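Local coordinates for protein thioredoxin reductase (PDB 6GNA) that probably reduces thioredoxin with electrons from ferredoxin, passed through a bound FAD and a redox disulfide, without using a pyridine nucleotide, at residues 83-88 and 135-140; 131-136 and 222-227; 147-152 and 158-163; 33-38 and 94-99. All coordinates share one frame; numbering follows the deposited sequence.

The four contacts run from the FAD domain across to the domain that carries the Cys134-Cys137 disulfide. Contact 4 lies in the FAD domain, beside the adenine end of the cofactor. Its strand 94-98 pairs with strand 84-89 of contact 1, where Asn85 N and Met97 O are 2.8 Å apart. Contacts 1 and 2 have centres about 7 Å apart and each holds one cysteine of the disulfide. Both also reach the adenosine part of FAD. Contact 3 lies within the disulfide domain, with its centre about 12 Å from those of contacts 1 and 2. Glu159 joins it to both, as Glu159 OE1 lies 3.1 Å from Thr136 N.

Contact 1: residues 83-88 and 135-140; sequences KVNNIY and ATCDAP. With FAD (flavin-adenine dinucleotide), chain B.
Asn85 on strand 84-89 faces Cys137 on the short, weakly bonded helix 135-138, with their CA atoms 8.1 Å apart. Asn85 and Asn86 both lie opposite Met97 of the neighbouring strand and form a classic beta bulge. The bulge turns two consecutive side chains toward the helix.

Both asparagines meet the Cys137 sulfur. Asn85 CB lies 3.9 Å from Cys137 SG. The Asn86 amide comes near with its oxygen, Asn86 OD1 being 4.0 Å from Cys137 SG. Each of these three side chains has its first torsion near -60°, with the next atom anti to the carbonyl carbon; for Cys137 (chi1 -53°) this points SG at the bulge. No direct hydrogen bond crosses the contact. One water bridges it instead, accepting from Asn85 ND2 and hydrogen-bonded to Thr136 OG1.

Behind the bulge the strand holds the adenine ring through its backbone. Val84 N donates to FAD N1A at 2.8 Å with an N-H...N angle of 168°. FAD N6A donates back to Val84 O at 2.9 Å.

Cys137 SG is bonded to Cys134 SG, and this disulfide sits on the adenine side of the cofactor. Cys137 SG is 31.4 Å from FAD C4X of the flavin ring. Direct electron transfer is therefore unlikely here. The geometry is consistent with the domain rotation known in low-molecular-weight thioredoxin reductases.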
# COMPACT_ATOMS: atom_id res chain seq x y z
N LYS A 83 8.94 -12.32 21.64
CA LYS A 83 7.64 -11.66 21.69
C LYS A 83 7.79 -10.29 22.31
O LYS A 83 8.35 -10.15 23.40
CB LYS A 83 6.63 -12.48 22.49
CG LYS A 83 5.25 -11.82 22.63
CD LYS A 83 4.26 -12.68 23.41
CE LYS A 83 2.89 -12.00 23.49
NZ LYS A 83 1.95 -12.79 24.35
N VAL A 84 7.31 -9.26 21.63
CA VAL A 84 7.28 -7.93 22.22
C VAL A 84 6.04 -7.80 23.11
O VAL A 84 4.92 -8.01 22.65
CB VAL A 84 7.29 -6.83 21.14
CG1 VAL A 84 7.18 -5.45 21.79
CG2 VAL A 84 8.58 -6.94 20.32
N ASN A 85 6.26 -7.45 24.37
CA ASN A 85 5.18 -7.33 25.35
C ASN A 85 4.68 -5.92 25.56
O ASN A 85 3.48 -5.72 25.77
CB ASN A 85 5.62 -7.89 26.71
CG ASN A 85 5.74 -9.37 26.68
OD1 ASN A 85 4.89 -10.05 26.10
ND2 ASN A 85 6.79 -9.89 27.29
N ASN A 86 5.55 -4.90 25.50
CA ASN A 86 5.12 -3.54 25.74
C ASN A 86 6.10 -2.61 25.07
O ASN A 86 7.30 -2.89 25.00
CB ASN A 86 5.03 -3.21 27.24
CG ASN A 86 3.85 -3.87 27.91
OD1 ASN A 86 4.01 -4.81 28.68
ND2 ASN A 86 2.65 -3.39 27.60
N ILE A 87 5.56 -1.50 24.57
CA ILE A 87 6.34 -0.45 23.93
C ILE A 87 5.91 0.84 24.58
O ILE A 87 4.73 1.21 24.51
CB ILE A 87 6.09 -0.40 22.42
CG1 ILE A 87 6.49 -1.74 21.81
CG2 ILE A 87 6.89 0.75 21.78
CD1 ILE A 87 6.06 -1.89 20.40
N TYR A 88 6.85 1.51 25.23
CA TYR A 88 6.54 2.68 26.02
C TYR A 88 7.08 3.87 25.28
O TYR A 88 8.30 3.99 25.10
CB TYR A 88 7.15 2.58 27.41
CG TYR A 88 6.59 1.45 28.21
CD1 TYR A 88 5.25 1.43 28.57
CD2 TYR A 88 7.39 0.39 28.59
CE1 TYR A 88 4.73 0.39 29.30
CE2 TYR A 88 6.88 -0.65 29.32
CZ TYR A 88 5.55 -0.65 29.67
OH TYR A 88 5.04 -1.69 30.40
N ALA A 135 1.71 -12.64 31.20
CA ALA A 135 1.82 -13.32 32.48
C ALA A 135 3.15 -13.01 33.16
O ALA A 135 3.19 -12.74 34.37
CB ALA A 135 1.64 -14.83 32.30
N THR A 136 4.25 -13.07 32.42
CA THR A 136 5.55 -12.82 33.03
C THR A 136 5.66 -11.38 33.54
O THR A 136 6.31 -11.14 34.56
CB THR A 136 6.67 -13.12 32.03
OG1 THR A 136 6.49 -12.33 30.85
CG2 THR A 136 6.65 -14.58 31.63
N CYS A 137 5.01 -10.44 32.85
CA CYS A 137 5.02 -9.05 33.29
C CYS A 137 4.37 -8.90 34.67
O CYS A 137 4.88 -8.18 35.54
CB CYS A 137 4.29 -8.18 32.25
SG CYS A 137 4.84 -8.31 30.47
N ASP A 138 3.24 -9.58 34.90
CA ASP A 138 2.48 -9.44 36.13
C ASP A 138 2.82 -10.50 37.15
O ASP A 138 2.15 -10.58 38.19
CB ASP A 138 0.98 -9.48 35.85
CG ASP A 138 0.50 -8.31 35.04
OD1 ASP A 138 1.30 -7.40 34.77
OD2 ASP A 138 -0.70 -8.30 34.66
N ALA A 139 3.85 -11.32 36.90
CA ALA A 139 4.08 -12.51 37.71
C ALA A 139 4.21 -12.20 39.19
O ALA A 139 3.60 -12.92 40.00
CB ALA A 139 5.30 -13.28 37.20
N PRO A 140 4.98 -11.19 39.62
CA PRO A 140 5.11 -10.96 41.07
C PRO A 140 3.77 -10.73 41.75
O PRO A 140 3.63 -11.06 42.93
CB PRO A 140 6.01 -9.71 41.16
CG PRO A 140 6.75 -9.69 39.87
CD PRO A 140 5.81 -10.25 38.84
PA FAD B . 0.80 -11.05 9.74
O1A FAD B . 0.91 -11.76 8.42
O2A FAD B . -0.19 -11.56 10.77
O5B FAD B . 2.25 -11.00 10.43
C5B FAD B . 2.37 -10.78 11.83
C4B FAD B . 3.65 -11.43 12.34
O4B FAD B . 4.20 -10.65 13.40
C3B FAD B . 3.36 -12.82 12.90
O3B FAD B . 4.37 -13.74 12.49
C2B FAD B . 3.39 -12.63 14.40
O2B FAD B . 3.88 -13.79 15.08
C1B FAD B . 4.32 -11.44 14.58
N9A FAD B . 3.95 -10.66 15.78
C8A FAD B . 2.74 -10.11 16.03
N7A FAD B . 2.76 -9.46 17.22
C5A FAD B . 3.99 -9.60 17.75
C6A FAD B . 4.68 -9.17 18.98
N6A FAD B . 4.04 -8.44 19.92
N1A FAD B . 5.97 -9.53 19.13
C2A FAD B . 6.63 -10.26 18.21
N3A FAD B . 6.06 -10.68 17.07
C4A FAD B . 4.77 -10.39 16.79
N1 FAD B . -4.17 -12.11 1.56
C2 FAD B . -4.08 -11.92 0.22
O2 FAD B . -3.83 -10.77 -0.20
N3 FAD B . -4.24 -12.90 -0.68
C4 FAD B . -4.51 -14.16 -0.31
O4 FAD B . -4.66 -15.06 -1.16
C4X FAD B . -4.62 -14.46 1.14
N5 FAD B . -4.89 -15.71 1.59
C5X FAD B . -4.99 -15.96 2.91
C6 FAD B . -5.26 -17.25 3.35
C7 FAD B . -5.36 -17.52 4.71
C7M FAD B . -5.66 -18.91 5.18
C8 FAD B . -5.18 -16.42 5.70
C8M FAD B . -5.29 -16.71 7.17
C9 FAD B . -4.90 -15.13 5.27
C9A FAD B . -4.80 -14.86 3.91
N10 FAD B . -4.54 -13.55 3.46
C10 FAD B . -4.42 -13.33 2.07
C1' FAD B . -4.34 -12.45 4.41
C2' FAD B . -2.86 -12.12 4.51
O2' FAD B . -2.17 -13.27 5.02
C3' FAD B . -2.63 -10.94 5.45
O3' FAD B . -3.29 -9.78 4.94
C4' FAD B . -1.15 -10.65 5.62
O4' FAD B . -0.49 -11.81 6.14
C5' FAD B . -0.93 -9.47 6.54
O5' FAD B . 0.42 -9.49 6.99
P FAD B . 0.92 -8.61 8.23
O1P FAD B . 2.43 -8.55 8.19
O2P FAD B . 0.13 -7.32 8.33
O3P FAD B . 0.46 -9.49 9.50
O HOH W 1 6.97 -12.84 28.05

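Contact 2: residues 131-136 and 222-227. With FAD (flavin-adenine dinucleotide), chain B.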
# COMPACT_ATOMS: atom_id res chain seq x y z
N VAL A 131 -7.45 -10.15 34.89
CA VAL A 131 -7.16 -10.54 33.51
C VAL A 131 -6.02 -9.68 32.99
O VAL A 131 -6.01 -8.46 33.18
CB VAL A 131 -8.41 -10.39 32.61
CG1 VAL A 131 -8.05 -10.57 31.11
CG2 VAL A 131 -9.49 -11.37 33.06
N GLY A 132 -5.09 -10.31 32.28
CA GLY A 132 -4.04 -9.58 31.61
C GLY A 132 -3.56 -10.32 30.38
O GLY A 132 -3.95 -11.46 30.11
N TYR A 133 -2.69 -9.64 29.62
CA TYR A 133 -2.16 -10.15 28.37
C TYR A 133 -0.68 -10.49 28.43
O TYR A 133 -0.09 -10.86 27.40
CB TYR A 133 -2.43 -9.12 27.26
CG TYR A 133 -3.90 -8.90 27.06
CD1 TYR A 133 -4.70 -9.92 26.53
CD2 TYR A 133 -4.50 -7.71 27.40
CE1 TYR A 133 -6.06 -9.74 26.34
CE2 TYR A 133 -5.87 -7.51 27.21
CZ TYR A 133 -6.64 -8.53 26.68
OH TYR A 133 -8.00 -8.34 26.50
N CYS A 134 -0.05 -10.33 29.59
CA CYS A 134 1.35 -10.71 29.77
C CYS A 134 1.51 -11.32 31.15
O CYS A 134 1.48 -10.60 32.16
CB CYS A 134 2.25 -9.49 29.62
SG CYS A 134 3.98 -9.98 29.68
N ALA A 135 1.71 -12.64 31.20
CA ALA A 135 1.82 -13.32 32.48
C ALA A 135 3.15 -13.01 33.16
O ALA A 135 3.19 -12.74 34.37
CB ALA A 135 1.64 -14.83 32.30
N THR A 136 4.25 -13.07 32.42
CA THR A 136 5.55 -12.82 33.03
C THR A 136 5.66 -11.38 33.54
O THR A 136 6.31 -11.14 34.56
CB THR A 136 6.67 -13.12 32.03
OG1 THR A 136 6.49 -12.33 30.85
CG2 THR A 136 6.65 -14.58 31.63
N ASP A 222 -0.30 -13.91 20.00
CA ASP A 222 0.95 -13.43 19.42
C ASP A 222 1.26 -12.01 19.84
O ASP A 222 2.43 -11.62 19.94
CB ASP A 222 0.89 -13.50 17.90
CG ASP A 222 1.03 -14.91 17.35
OD1 ASP A 222 1.24 -15.88 18.12
OD2 ASP A 222 0.99 -15.04 16.10
N SER A 223 0.22 -11.26 20.16
CA SER A 223 0.41 -9.91 20.63
C SER A 223 -0.77 -9.48 21.46
O SER A 223 -1.90 -9.88 21.20
CB SER A 223 0.58 -8.95 19.45
OG SER A 223 0.72 -7.61 19.88
N ALA A 224 -0.51 -8.72 22.50
CA ALA A 224 -1.59 -8.10 23.23
C ALA A 224 -2.38 -7.21 22.28
O ALA A 224 -1.87 -6.82 21.23
CB ALA A 224 -1.01 -7.24 24.35
N PRO A 225 -3.61 -6.84 22.63
CA PRO A 225 -4.31 -5.85 21.82
C PRO A 225 -3.48 -4.59 21.73
O PRO A 225 -2.76 -4.23 22.67
CB PRO A 225 -5.62 -5.62 22.59
CG PRO A 225 -5.79 -6.83 23.45
CD PRO A 225 -4.40 -7.26 23.80
N PRO A 226 -3.56 -3.87 20.60
CA PRO A 226 -2.58 -2.80 20.37
C PRO A 226 -2.59 -1.70 21.42
O PRO A 226 -1.52 -1.16 21.75
CB PRO A 226 -2.95 -2.27 18.98
CG PRO A 226 -4.30 -2.84 18.67
CD PRO A 226 -4.40 -4.12 19.43
N GLU A 227 -3.76 -1.38 21.99
CA GLU A 227 -3.84 -0.35 23.01
C GLU A 227 -3.22 -0.80 24.33
O GLU A 227 -2.88 0.04 25.16
CB GLU A 227 -5.30 0.07 23.19
CG GLU A 227 -6.22 -1.02 23.76
CD GLU A 227 -6.84 -1.94 22.71
OE1 GLU A 227 -6.32 -2.05 21.58
OE2 GLU A 227 -7.87 -2.57 23.03
PA FAD B . 0.80 -11.05 9.74
O1A FAD B . 0.91 -11.76 8.42
O2A FAD B . -0.19 -11.56 10.77
O5B FAD B . 2.25 -11.00 10.43
C5B FAD B . 2.37 -10.78 11.83
C4B FAD B . 3.65 -11.43 12.34
O4B FAD B . 4.20 -10.65 13.40
C3B FAD B . 3.36 -12.82 12.90
O3B FAD B . 4.37 -13.74 12.49
C2B FAD B . 3.39 -12.63 14.40
O2B FAD B . 3.88 -13.79 15.08
C1B FAD B . 4.32 -11.44 14.58
N9A FAD B . 3.95 -10.66 15.78
C8A FAD B . 2.74 -10.11 16.03
N7A FAD B . 2.76 -9.46 17.22
C5A FAD B . 3.99 -9.60 17.75
C6A FAD B . 4.68 -9.17 18.98
N6A FAD B . 4.04 -8.44 19.92
N1A FAD B . 5.97 -9.53 19.13
C2A FAD B . 6.63 -10.26 18.21
N3A FAD B . 6.06 -10.68 17.07
C4A FAD B . 4.77 -10.39 16.79
N1 FAD B . -4.17 -12.11 1.56
C2 FAD B . -4.08 -11.92 0.22
O2 FAD B . -3.83 -10.77 -0.20
N3 FAD B . -4.24 -12.90 -0.68
C4 FAD B . -4.51 -14.16 -0.31
O4 FAD B . -4.66 -15.06 -1.16
C4X FAD B . -4.62 -14.46 1.14
N5 FAD B . -4.89 -15.71 1.59
C5X FAD B . -4.99 -15.96 2.91
C6 FAD B . -5.26 -17.25 3.35
C7 FAD B . -5.36 -17.52 4.71
C7M FAD B . -5.66 -18.91 5.18
C8 FAD B . -5.18 -16.42 5.70
C8M FAD B . -5.29 -16.71 7.17
C9 FAD B . -4.90 -15.13 5.27
C9A FAD B . -4.80 -14.86 3.91
N10 FAD B . -4.54 -13.55 3.46
C10 FAD B . -4.42 -13.33 2.07
C1' FAD B . -4.34 -12.45 4.41
C2' FAD B . -2.86 -12.12 4.51
O2' FAD B . -2.17 -13.27 5.02
C3' FAD B . -2.63 -10.94 5.45
O3' FAD B . -3.29 -9.78 4.94
C4' FAD B . -1.15 -10.65 5.62
O4' FAD B . -0.49 -11.81 6.14
C5' FAD B . -0.93 -9.47 6.54
O5' FAD B . 0.42 -9.49 6.99
P FAD B . 0.92 -8.61 8.23
O1P FAD B . 2.43 -8.55 8.19
O2P FAD B . 0.13 -7.32 8.33
O3P FAD B . 0.46 -9.49 9.50
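Tyr133 lays one face of its ring against the ring of Pro225, and the two side chains cross at about a right angle. This is a CH-pi contact between two loops. One follows strand 131-132, an outer strand of the parallel sheet in the disulfide domain. The other follows strand 216-220 of the same sheet and leads back toward the FAD domain.

Pro225 CD stands almost exactly over the middle of the Tyr133 ring. It is 3.5 Å from the centroid and 7° off the normal. Pro225 CG sits further out, over the phenol end, 3.7 Å from Tyr133 CZ. The root of the tyrosine packs separately: Tyr133 CB is 3.7 Å from Ala224 CB. Tyr133 CG is anti to its carbonyl carbon (chi1 -63°), which swings the ring over the proline. The hydroxyl is hydrogen-bonded to Glu123 OE1, which helps to hold the far end of the ring.

Pro225 occupies the N-cap position of helix 226-229. Asp222 and Ser223, earlier in the same segment, reach the cofactor. Asp222 OD2 accepts a weak hydrogen bond from FAD O2B, and Asp222 OD1 is hydrogen-bonded to Asn153 ND2. Ser223 OG accepts another weak one from FAD N6A. The same hydroxyl donates within its own loop: Ser223 OG lies 3.0 Å from Ala224 O, in the carbonyl plane and on a lone pair.

Contact 3: residues 147-152 and 158-163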
# COMPACT_ATOMS: atom_id res chain seq x y z
N VAL A 147 -2.99 -19.13 39.08
CA VAL A 147 -2.93 -18.49 37.77
C VAL A 147 -3.36 -19.48 36.69
O VAL A 147 -2.89 -20.63 36.67
CB VAL A 147 -1.52 -17.95 37.46
CG1 VAL A 147 -1.44 -17.40 36.04
CG2 VAL A 147 -1.14 -16.88 38.47
N THR A 148 -4.22 -19.02 35.79
CA THR A 148 -4.64 -19.79 34.62
C THR A 148 -4.16 -19.06 33.38
O THR A 148 -4.41 -17.85 33.22
CB THR A 148 -6.16 -19.93 34.60
OG1 THR A 148 -6.57 -20.65 35.77
CG2 THR A 148 -6.60 -20.72 33.39
N ILE A 149 -3.46 -19.77 32.52
CA ILE A 149 -2.99 -19.23 31.25
C ILE A 149 -3.77 -19.91 30.13
O ILE A 149 -3.74 -21.14 30.00
CB ILE A 149 -1.49 -19.43 31.06
CG1 ILE A 149 -0.74 -18.52 32.04
CG2 ILE A 149 -1.07 -19.14 29.62
CD1 ILE A 149 0.70 -18.84 32.14
N VAL A 150 -4.42 -19.09 29.31
CA VAL A 150 -5.09 -19.54 28.09
C VAL A 150 -4.10 -19.22 26.97
O VAL A 150 -3.90 -18.06 26.60
CB VAL A 150 -6.45 -18.86 27.91
CG1 VAL A 150 -7.16 -19.45 26.72
CG2 VAL A 150 -7.29 -19.05 29.17
N GLY A 151 -3.45 -20.26 26.45
CA GLY A 151 -2.31 -20.10 25.56
C GLY A 151 -2.69 -20.35 24.11
O GLY A 151 -3.20 -21.41 23.77
N TYR A 152 -2.39 -19.37 23.26
CA TYR A 152 -2.69 -19.45 21.84
C TYR A 152 -1.44 -19.64 20.99
O TYR A 152 -1.55 -19.77 19.77
CB TYR A 152 -3.45 -18.20 21.38
CG TYR A 152 -4.84 -18.04 22.01
CD1 TYR A 152 -4.98 -17.56 23.31
CD2 TYR A 152 -6.00 -18.35 21.30
CE1 TYR A 152 -6.24 -17.43 23.90
CE2 TYR A 152 -7.26 -18.21 21.88
CZ TYR A 152 -7.37 -17.75 23.18
OH TYR A 152 -8.60 -17.60 23.78
N SER A 158 6.13 -21.14 27.74
CA SER A 158 7.26 -20.63 28.52
C SER A 158 6.78 -19.74 29.66
O SER A 158 7.35 -19.75 30.76
CB SER A 158 8.21 -19.84 27.61
OG SER A 158 8.74 -20.66 26.59
N GLU A 159 5.73 -18.96 29.42
CA GLU A 159 5.24 -18.10 30.49
C GLU A 159 4.63 -18.93 31.60
O GLU A 159 4.81 -18.63 32.78
CB GLU A 159 4.23 -17.10 29.93
CG GLU A 159 4.83 -16.14 28.90
CD GLU A 159 4.00 -14.90 28.70
OE1 GLU A 159 3.49 -14.36 29.70
OE2 GLU A 159 3.86 -14.44 27.54
N ALA A 160 3.89 -19.98 31.24
CA ALA A 160 3.36 -20.90 32.25
C ALA A 160 4.48 -21.50 33.09
O ALA A 160 4.36 -21.61 34.32
CB ALA A 160 2.56 -22.01 31.57
N ASN A 161 5.56 -21.94 32.44
CA ASN A 161 6.67 -22.52 33.19
C ASN A 161 7.27 -21.52 34.16
O ASN A 161 7.62 -21.87 35.29
CB ASN A 161 7.74 -23.05 32.23
CG ASN A 161 7.26 -24.24 31.43
OD1 ASN A 161 6.40 -24.99 31.88
ND2 ASN A 161 7.81 -24.40 30.23
N TYR A 162 7.41 -20.27 33.72
CA TYR A 162 7.95 -19.25 34.61
C TYR A 162 7.00 -19.00 35.78
O TYR A 162 7.44 -18.87 36.93
CB TYR A 162 8.18 -17.95 33.83
CG TYR A 162 8.75 -16.84 34.68
CD1 TYR A 162 10.09 -16.86 35.07
CD2 TYR A 162 7.96 -15.77 35.10
CE1 TYR A 162 10.62 -15.85 35.85
CE2 TYR A 162 8.49 -14.76 35.89
CZ TYR A 162 9.82 -14.80 36.26
OH TYR A 162 10.36 -13.80 37.04
N LEU A 163 5.70 -18.91 35.51
CA LEU A 163 4.76 -18.62 36.58
C LEU A 163 4.72 -19.74 37.60
O LEU A 163 4.41 -19.49 38.77
CB LEU A 163 3.36 -18.38 36.03
CG LEU A 163 2.95 -16.91 35.86
CD1 LEU A 163 2.82 -16.23 37.22
CD2 LEU A 163 3.95 -16.16 34.98
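Ile149 meets the flat peptide group that links Glu159 to Ala160. Ile149 CD1 stands on one side of the plane of this peptide, almost over Ala160 CA at its end, 3.5 Å from Ala160 N and 4.0 Å from Glu159 C. The Glu159 carboxylate looks elsewhere: OE1 accepts a hydrogen bond from Thr136 N and a weak one from Ala135 N, at the start of helix 135-138. Its OE2 lies close to Glu155 OE1, and this nearness of like charges would probably raise the proton affinity of one acid.

The segments are the first strand and the helix of a beta-alpha-beta unit: strand 146-151, helix 155-163 and strand 169-174. The unit belongs to the Rossmann-like domain that binds NADPH in related reductases. The ferredoxin-linked group of this enzyme is independent of pyridine nucleotides, so that role is probably absent here. Helix 158-163 runs antiparallel to strand 147-151, at 170°, with the axes 9.4 Å apart.

Val147 and Ile149 project from the same side of the strand toward the helix. Val147 CG2 comes to 4.2 Å from Leu163 CD1 in one of its two conformers, a tentative contact. Further members of the layer are Leu220 and Tyr172, from the strands that flank strand 146-151, and Ala135.

Ile149 makes the closest approach between the two segments. Its chain is extended at chi2 (168°), which pushes CD1 straight out from the strand. Ile149 CD1 touches Ala160 CB at 3.7 Å and is tighter still against the helix backbone, 3.4 Å from Ala160 CA.

Contact 4: residues 33-38 and 94-99. With FAD (flavin-adenine dinucleotide), chain B.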
# COMPACT_ATOMS: atom_id res chain seq x y z
N ILE A 33 16.11 -3.42 13.73
CA ILE A 33 15.86 -4.72 14.34
C ILE A 33 14.42 -5.10 14.03
O ILE A 33 13.52 -4.25 14.10
CB ILE A 33 16.14 -4.73 15.86
CG1 ILE A 33 15.87 -6.11 16.48
CG2 ILE A 33 15.31 -3.67 16.60
CD1 ILE A 33 16.57 -6.35 17.80
N VAL A 34 14.20 -6.36 13.68
CA VAL A 34 12.89 -6.89 13.32
C VAL A 34 12.54 -7.97 14.32
O VAL A 34 13.26 -8.97 14.44
CB VAL A 34 12.85 -7.45 11.90
CG1 VAL A 34 11.42 -7.85 11.53
CG2 VAL A 34 13.40 -6.46 10.90
N PHE A 35 11.45 -7.77 15.06
CA PHE A 35 10.96 -8.76 16.02
C PHE A 35 9.87 -9.60 15.37
O PHE A 35 9.06 -9.08 14.60
CB PHE A 35 10.38 -8.10 17.26
CG PHE A 35 11.38 -7.30 18.03
CD1 PHE A 35 12.26 -7.92 18.87
CD2 PHE A 35 11.44 -5.92 17.90
CE1 PHE A 35 13.18 -7.19 19.58
CE2 PHE A 35 12.36 -5.19 18.62
CZ PHE A 35 13.24 -5.83 19.46
N GLY A 36 9.85 -10.88 15.69
CA GLY A 36 8.79 -11.74 15.19
C GLY A 36 9.15 -13.21 15.26
O GLY A 36 9.98 -13.62 16.07
N SER A 37 8.49 -13.96 14.41
CA SER A 37 8.57 -15.41 14.40
C SER A 37 9.53 -15.85 13.31
O SER A 37 9.68 -15.21 12.26
CB SER A 37 7.20 -16.02 14.13
OG SER A 37 7.30 -17.42 13.98
N SER A 38 10.17 -17.00 13.60
CA SER A 38 11.11 -17.61 12.66
C SER A 38 10.46 -17.89 11.32
O SER A 38 11.09 -17.74 10.27
CB SER A 38 11.66 -18.91 13.27
N PHE A 94 11.56 4.98 22.24
CA PHE A 94 10.66 3.94 22.70
C PHE A 94 11.46 2.90 23.46
O PHE A 94 12.52 2.47 22.99
CB PHE A 94 9.93 3.31 21.52
CG PHE A 94 9.12 4.29 20.73
CD1 PHE A 94 9.70 5.04 19.72
CD2 PHE A 94 7.78 4.48 21.01
CE1 PHE A 94 8.95 5.96 19.01
CE2 PHE A 94 7.03 5.41 20.31
CZ PHE A 94 7.61 6.14 19.31
N SER A 95 10.96 2.52 24.63
CA SER A 95 11.48 1.40 25.38
C SER A 95 10.66 0.17 25.02
O SER A 95 9.43 0.19 25.11
CB SER A 95 11.37 1.70 26.87
OG SER A 95 12.06 0.74 27.64
N ILE A 96 11.34 -0.89 24.62
CA ILE A 96 10.68 -2.07 24.05
C ILE A 96 10.97 -3.24 24.96
O ILE A 96 12.12 -3.70 25.04
CB ILE A 96 11.17 -2.34 22.63
CG1 ILE A 96 10.83 -1.15 21.73
CG2 ILE A 96 10.53 -3.63 22.09
CD1 ILE A 96 11.44 -1.23 20.36
N MET A 97 9.93 -3.75 25.63
CA MET A 97 10.04 -4.86 26.57
C MET A 97 9.61 -6.13 25.86
O MET A 97 8.53 -6.17 25.26
CB MET A 97 9.11 -4.67 27.76
CG MET A 97 9.18 -3.35 28.45
SD MET A 97 10.77 -3.12 29.22
CE MET A 97 11.24 -1.65 28.36
N THR A 98 10.42 -7.17 25.97
CA THR A 98 10.16 -8.41 25.26
C THR A 98 10.20 -9.59 26.22
O THR A 98 10.52 -9.45 27.41
CB THR A 98 11.16 -8.64 24.11
OG1 THR A 98 12.37 -9.18 24.64
CG2 THR A 98 11.49 -7.36 23.39
N SER A 99 9.87 -10.76 25.69
CA SER A 99 9.96 -12.00 26.44
C SER A 99 11.40 -12.33 26.83
O SER A 99 11.59 -13.25 27.64
CB SER A 99 9.37 -13.13 25.61
OG SER A 99 9.96 -13.21 24.31
PA FAD B . 0.80 -11.05 9.74
O1A FAD B . 0.91 -11.76 8.42
O2A FAD B . -0.19 -11.56 10.77
O5B FAD B . 2.25 -11.00 10.43
C5B FAD B . 2.37 -10.78 11.83
C4B FAD B . 3.65 -11.43 12.34
O4B FAD B . 4.20 -10.65 13.40
C3B FAD B . 3.36 -12.82 12.90
O3B FAD B . 4.37 -13.74 12.49
C2B FAD B . 3.39 -12.63 14.40
O2B FAD B . 3.88 -13.79 15.08
C1B FAD B . 4.32 -11.44 14.58
N9A FAD B . 3.95 -10.66 15.78
C8A FAD B . 2.74 -10.11 16.03
N7A FAD B . 2.76 -9.46 17.22
C5A FAD B . 3.99 -9.60 17.75
C6A FAD B . 4.68 -9.17 18.98
N6A FAD B . 4.04 -8.44 19.92
N1A FAD B . 5.97 -9.53 19.13
C2A FAD B . 6.63 -10.26 18.21
N3A FAD B . 6.06 -10.68 17.07
C4A FAD B . 4.77 -10.39 16.79
N1 FAD B . -4.17 -12.11 1.56
C2 FAD B . -4.08 -11.92 0.22
O2 FAD B . -3.83 -10.77 -0.20
N3 FAD B . -4.24 -12.90 -0.68
C4 FAD B . -4.51 -14.16 -0.31
O4 FAD B . -4.66 -15.06 -1.16
C4X FAD B . -4.62 -14.46 1.14
N5 FAD B . -4.89 -15.71 1.59
C5X FAD B . -4.99 -15.96 2.91
C6 FAD B . -5.26 -17.25 3.35
C7 FAD B . -5.36 -17.52 4.71
C7M FAD B . -5.66 -18.91 5.18
C8 FAD B . -5.18 -16.42 5.70
C8M FAD B . -5.29 -16.71 7.17
C9 FAD B . -4.90 -15.13 5.27
C9A FAD B . -4.80 -14.86 3.91
N10 FAD B . -4.54 -13.55 3.46
C10 FAD B . -4.42 -13.33 2.07
C1' FAD B . -4.34 -12.45 4.41
C2' FAD B . -2.86 -12.12 4.51
O2' FAD B . -2.17 -13.27 5.02
C3' FAD B . -2.63 -10.94 5.45
O3' FAD B . -3.29 -9.78 4.94
C4' FAD B . -1.15 -10.65 5.62
O4' FAD B . -0.49 -11.81 6.14
C5' FAD B . -0.93 -9.47 6.54
O5' FAD B . 0.42 -9.49 6.99
P FAD B . 0.92 -8.61 8.23
O1P FAD B . 2.43 -8.55 8.19
O2P FAD B . 0.13 -7.32 8.33
O3P FAD B . 0.46 -9.49 9.50
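Apolar packing carries this contact, and Phe35 is at its centre. Two methyl groups of strand 94-98 meet its ring on different atoms. Ile96 CG2 is 4.2 Å from Phe35 CE2. Thr98 CG2 is 4.2 Å from Phe35 CE1, and the side chains of Thr98 and Phe35 cross at about a right angle. Both methyls approach the ring obliquely. One ring face is packed within its own strand, where Ile33 CG1 lies 4.0 Å above the ring plane, offset toward the rim.

Aromatic contact adds to this. Phe35 and Tyr103 of strand 102-105 meet edge-to-face.

The two strands belong to different sheets of the FAD domain. Strand 32-35 is part of the parallel Rossmann sheet. Strand 94-98 runs antiparallel between strands 84-89 and 102-105 in a second sheet. The contact joins these layers through side chains, with the CA atoms of Phe35 and Thr98 9.3 Å apart.

Polar bonds are kept out of the interface. No hydrogen bond crosses it. Thr98 OG1 is hydrogen-bonded instead to Asp101 O and Lys100 N in the turn that follows. With chi1 at 81° the hydroxyl sits between the backbone N and the carbonyl carbon, while the methyl faces Phe35.

Cofactor contacts come from the end of strand 32-35. Gly36 lies against the adenine, with Gly36 CA 3.5 Å from FAD N3A. It has an extended backbone (phi 161°, psi -157°) readily reached by glycine, and without a side chain its CA can come close to the base. Ser37 CB lies 4.0 Å from FAD O3B of the ribose, and Ser37 OG is hydrogen-bonded to Asp39 OD1.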